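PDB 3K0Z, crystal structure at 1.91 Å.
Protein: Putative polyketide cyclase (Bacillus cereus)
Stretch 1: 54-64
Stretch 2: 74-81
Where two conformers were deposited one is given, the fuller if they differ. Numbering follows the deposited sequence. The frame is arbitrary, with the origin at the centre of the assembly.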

# COMPACT_ATOMS: atom_id res chain seq x y z
N LEU A 54 -8.93 19.47 -11.34
CA LEU A 54 -7.80 18.53 -11.53
C LEU A 54 -8.27 17.17 -12.00
O LEU A 54 -7.55 16.41 -12.70
CB LEU A 54 -7.00 18.36 -10.23
CG LEU A 54 -6.13 19.55 -9.80
CD1 LEU A 54 -5.56 19.23 -8.48
CD2 LEU A 54 -5.01 19.85 -10.88
N ILE A 55 -9.47 16.80 -11.61
CA ILE A 55 -9.95 15.43 -11.89
C ILE A 55 -9.88 15.00 -13.37
O ILE A 55 -9.25 14.00 -13.71
CB ILE A 55 -11.35 15.19 -11.27
CG1 ILE A 55 -11.23 15.20 -9.75
CG2 ILE A 55 -11.95 13.85 -11.73
CD1 ILE A 55 -12.55 15.21 -9.03
N PRO A 56 -10.50 15.76 -14.27
CA PRO A 56 -10.35 15.35 -15.65
C PRO A 56 -8.93 15.46 -16.22
O PRO A 56 -8.68 14.96 -17.32
CB PRO A 56 -11.31 16.28 -16.40
CG PRO A 56 -11.62 17.37 -15.48
CD PRO A 56 -11.35 16.94 -14.12
N GLN A 57 -8.01 16.14 -15.53
CA GLN A 57 -6.65 16.17 -16.03
C GLN A 57 -5.86 14.98 -15.50
O GLN A 57 -4.72 14.76 -15.90
CB GLN A 57 -5.95 17.46 -15.61
CG GLN A 57 -6.64 18.74 -16.12
CD GLN A 57 -5.99 19.98 -15.57
OE1 GLN A 57 -4.91 20.33 -15.99
NE2 GLN A 57 -6.67 20.66 -14.64
N THR A 58 -6.46 14.21 -14.57
CA THR A 58 -5.70 13.22 -13.79
C THR A 58 -6.20 11.78 -13.97
O THR A 58 -5.37 10.86 -14.09
CB THR A 58 -5.76 13.57 -12.31
OG1 THR A 58 -5.42 14.95 -12.12
CG2 THR A 58 -4.82 12.65 -11.47
N VAL A 59 -7.51 11.60 -13.97
CA VAL A 59 -8.13 10.30 -14.13
C VAL A 59 -8.99 10.23 -15.39
O VAL A 59 -9.44 11.25 -15.88
CB VAL A 59 -8.92 9.86 -12.84
CG1 VAL A 59 -8.04 10.08 -11.57
CG2 VAL A 59 -10.26 10.62 -12.70
N THR A 60 -9.19 9.03 -15.92
CA THR A 60 -10.02 8.85 -17.10
C THR A 60 -11.47 8.93 -16.68
O THR A 60 -11.82 8.74 -15.51
CB THR A 60 -9.77 7.50 -17.78
OG1 THR A 60 -10.10 6.46 -16.87
CG2 THR A 60 -8.32 7.39 -18.23
N GLU A 61 -12.35 9.18 -17.65
CA GLU A 61 -13.75 9.43 -17.29
C GLU A 61 -14.38 8.20 -16.67
O GLU A 61 -15.29 8.34 -15.89
CB GLU A 61 -14.56 9.90 -18.50
CG GLU A 61 -14.94 8.80 -19.44
N ASN A 62 -13.85 7.02 -16.99
CA ASN A 62 -14.32 5.73 -16.48
C ASN A 62 -13.48 5.17 -15.33
O ASN A 62 -13.50 3.95 -15.08
CB ASN A 62 -14.37 4.73 -17.65
CG ASN A 62 -15.36 5.14 -18.69
OD1 ASN A 62 -15.07 5.15 -19.89
ND2 ASN A 62 -16.56 5.50 -18.24
N PHE A 63 -12.77 6.06 -14.64
CA PHE A 63 -11.96 5.70 -13.46
C PHE A 63 -12.70 4.78 -12.48
O PHE A 63 -13.86 5.03 -12.16
CB PHE A 63 -11.53 6.97 -12.74
CG PHE A 63 -10.93 6.73 -11.37
CD1 PHE A 63 -9.61 6.36 -11.23
CD2 PHE A 63 -11.70 6.83 -10.23
CE1 PHE A 63 -9.06 6.12 -9.93
CE2 PHE A 63 -11.16 6.57 -8.94
CZ PHE A 63 -9.86 6.21 -8.82
N PHE A 64 -12.03 3.74 -12.00
CA PHE A 64 -12.66 2.73 -11.18
C PHE A 64 -11.78 2.39 -9.95
O PHE A 64 -10.59 2.03 -10.07
CB PHE A 64 -12.92 1.48 -12.03
CG PHE A 64 -13.77 0.47 -11.35
CD1 PHE A 64 -13.22 -0.46 -10.50
CD2 PHE A 64 -15.12 0.44 -11.57
CE1 PHE A 64 -14.01 -1.38 -9.87
CE2 PHE A 64 -15.91 -0.48 -10.93
CZ PHE A 64 -15.35 -1.39 -10.08
N GLN A 74 -18.78 5.12 -6.42
CA GLN A 74 -17.80 4.70 -7.40
C GLN A 74 -17.50 5.87 -8.36
O GLN A 74 -18.32 6.77 -8.51
CB GLN A 74 -18.32 3.50 -8.18
CG GLN A 74 -17.37 2.91 -9.21
CD GLN A 74 -16.02 2.56 -8.62
OE1 GLN A 74 -15.07 3.34 -8.74
NE2 GLN A 74 -15.92 1.41 -7.95
N GLY A 75 -16.29 5.87 -8.93
CA GLY A 75 -15.94 6.76 -10.03
C GLY A 75 -15.48 8.15 -9.68
O GLY A 75 -15.23 8.48 -8.51
N THR A 76 -15.42 9.00 -10.70
CA THR A 76 -15.03 10.38 -10.50
C THR A 76 -15.95 11.12 -9.51
O THR A 76 -15.46 11.94 -8.74
CB THR A 76 -14.96 11.16 -11.85
OG1 THR A 76 -16.23 11.13 -12.47
CG2 THR A 76 -13.89 10.56 -12.79
N GLU A 77 -17.24 10.81 -9.48
CA GLU A 77 -18.15 11.50 -8.58
C GLU A 77 -17.81 11.18 -7.11
O GLU A 77 -18.04 11.99 -6.21
CB GLU A 77 -19.64 11.25 -8.93
CG GLU A 77 -20.30 9.94 -8.41
CD GLU A 77 -21.73 9.72 -8.94
OE1 GLU A 77 -22.40 10.66 -9.40
OE2 GLU A 77 -22.19 8.58 -8.89
N GLY A 78 -17.22 10.01 -6.90
CA GLY A 78 -16.77 9.58 -5.57
C GLY A 78 -15.51 10.28 -5.10
O GLY A 78 -15.30 10.41 -3.88
N LEU A 79 -14.66 10.70 -6.03
CA LEU A 79 -13.51 11.50 -5.69
C LEU A 79 -13.94 12.88 -5.12
O LEU A 79 -13.41 13.38 -4.14
CB LEU A 79 -12.62 11.69 -6.93
CG LEU A 79 -12.01 10.37 -7.46
CD1 LEU A 79 -11.26 10.63 -8.74
CD2 LEU A 79 -11.09 9.67 -6.40
N LYS A 80 -14.90 13.48 -5.80
CA LYS A 80 -15.48 14.76 -5.37
C LYS A 80 -16.19 14.64 -4.03
O LYS A 80 -16.10 15.54 -3.19
CB LYS A 80 -16.49 15.20 -6.43
CG LYS A 80 -15.86 15.40 -7.79
CD LYS A 80 -16.89 15.79 -8.81
CE LYS A 80 -16.30 15.73 -10.20
NZ LYS A 80 -17.40 15.92 -11.18
N PHE A 81 -16.93 13.55 -3.87
CA PHE A 81 -17.62 13.29 -2.60
C PHE A 81 -16.66 13.21 -1.44
O PHE A 81 -16.84 13.88 -0.43
CB PHE A 81 -18.45 12.02 -2.68
CG PHE A 81 -19.12 11.67 -1.37
CD1 PHE A 81 -20.30 12.29 -1.01
CD2 PHE A 81 -18.57 10.74 -0.50
CE1 PHE A 81 -20.91 11.99 0.22
CE2 PHE A 81 -19.18 10.45 0.72
CZ PHE A 81 -20.34 11.10 1.08
O HOH W 1 -16.40 11.06 -15.23
O HOH W 2 -15.81 7.63 -13.23

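No direct hydrogen bond joins the two stretches among the modelled atoms; they are held by apolar packing, by one CA-H...O contact and by two bridging waters, over a contact that buries 472 Å² counting both sides. Stretch 2 opens with a short loop that passes the strand at F63 and F64, then becomes a helix that lies against the side chains of I55, V59 and F63.

Q74 begins the contact. Its CA-to-CB bond points sideways, but with chi1 t and chi2 p the side chain bends so that its amide comes close to F64. NE2 of Q74 lies over one face of the F64 ring, 3.5 Å from CE2 of F64, and OE1 of Q74 is 3.5 Å from CA of F64. The planar amide lies nearly parallel to the ring of F64, so NE2 can sit close over its face, and OE1 also accepts a hydrogen bond of 2.8 Å from N of G75 in its own stretch. F64 points its CA-to-CB bond away, yet its ring returns far enough to be partly covered by Q74.

At G75 the backbones come nearest, with the CA atoms of F64 and G75 5.3 Å apart. CA of G75 is 3.4 Å from O of F63, and the angle of 155° at the hydrogen makes this a well-directed CA-H...O contact. Glycine suits the site chiefly through its backbone: phi is 84°, a value it adopts more readily than other residues. An ideal CB on G75 would point away from stretch 1 and lie 4.0 Å from O of F63, so the case for glycine here rests on phi.

T76 uses both branches of its side chain. CG2 reaches V59 CG2 at 3.6 Å and I55 CG2 at 4.0 Å, giving the two beta-branched residues a methyl to pack against. The hydroxyl instead meets water: one molecule lies 2.8 Å from OG1 of T76 and donates to O of E61 at 3.0 Å. A second water accepts from N of T76 at 2.9 Å and donates to O of E61 at 2.8 Å, with a further weak bond to O of F63 at 3.4 Å. These waters satisfy polar backbone groups near the corner of stretch 1, where a type I turn runs from T60 to F63.

E77 points away and G78 also makes no contact with stretch 1, so the next contributor is L79, three residues after T76. Buried and directed toward stretch 1, it meets three apolar side chains: its CB is 4.1 Å from CD1 of I55, its CD1 is 4.1 Å from CG2 of V59, and its CD2 is 4.0 Å from CE2 of F63. A branched leucine, in the m, t rotamer, can fill the space among these differently shaped partners.

K80 finishes the contact. Its CG lies 3.5 Å from CD1 of I55, so the aliphatic part of an extended lysine covers a buried isoleucine. F81 lies out of reach of stretch 1.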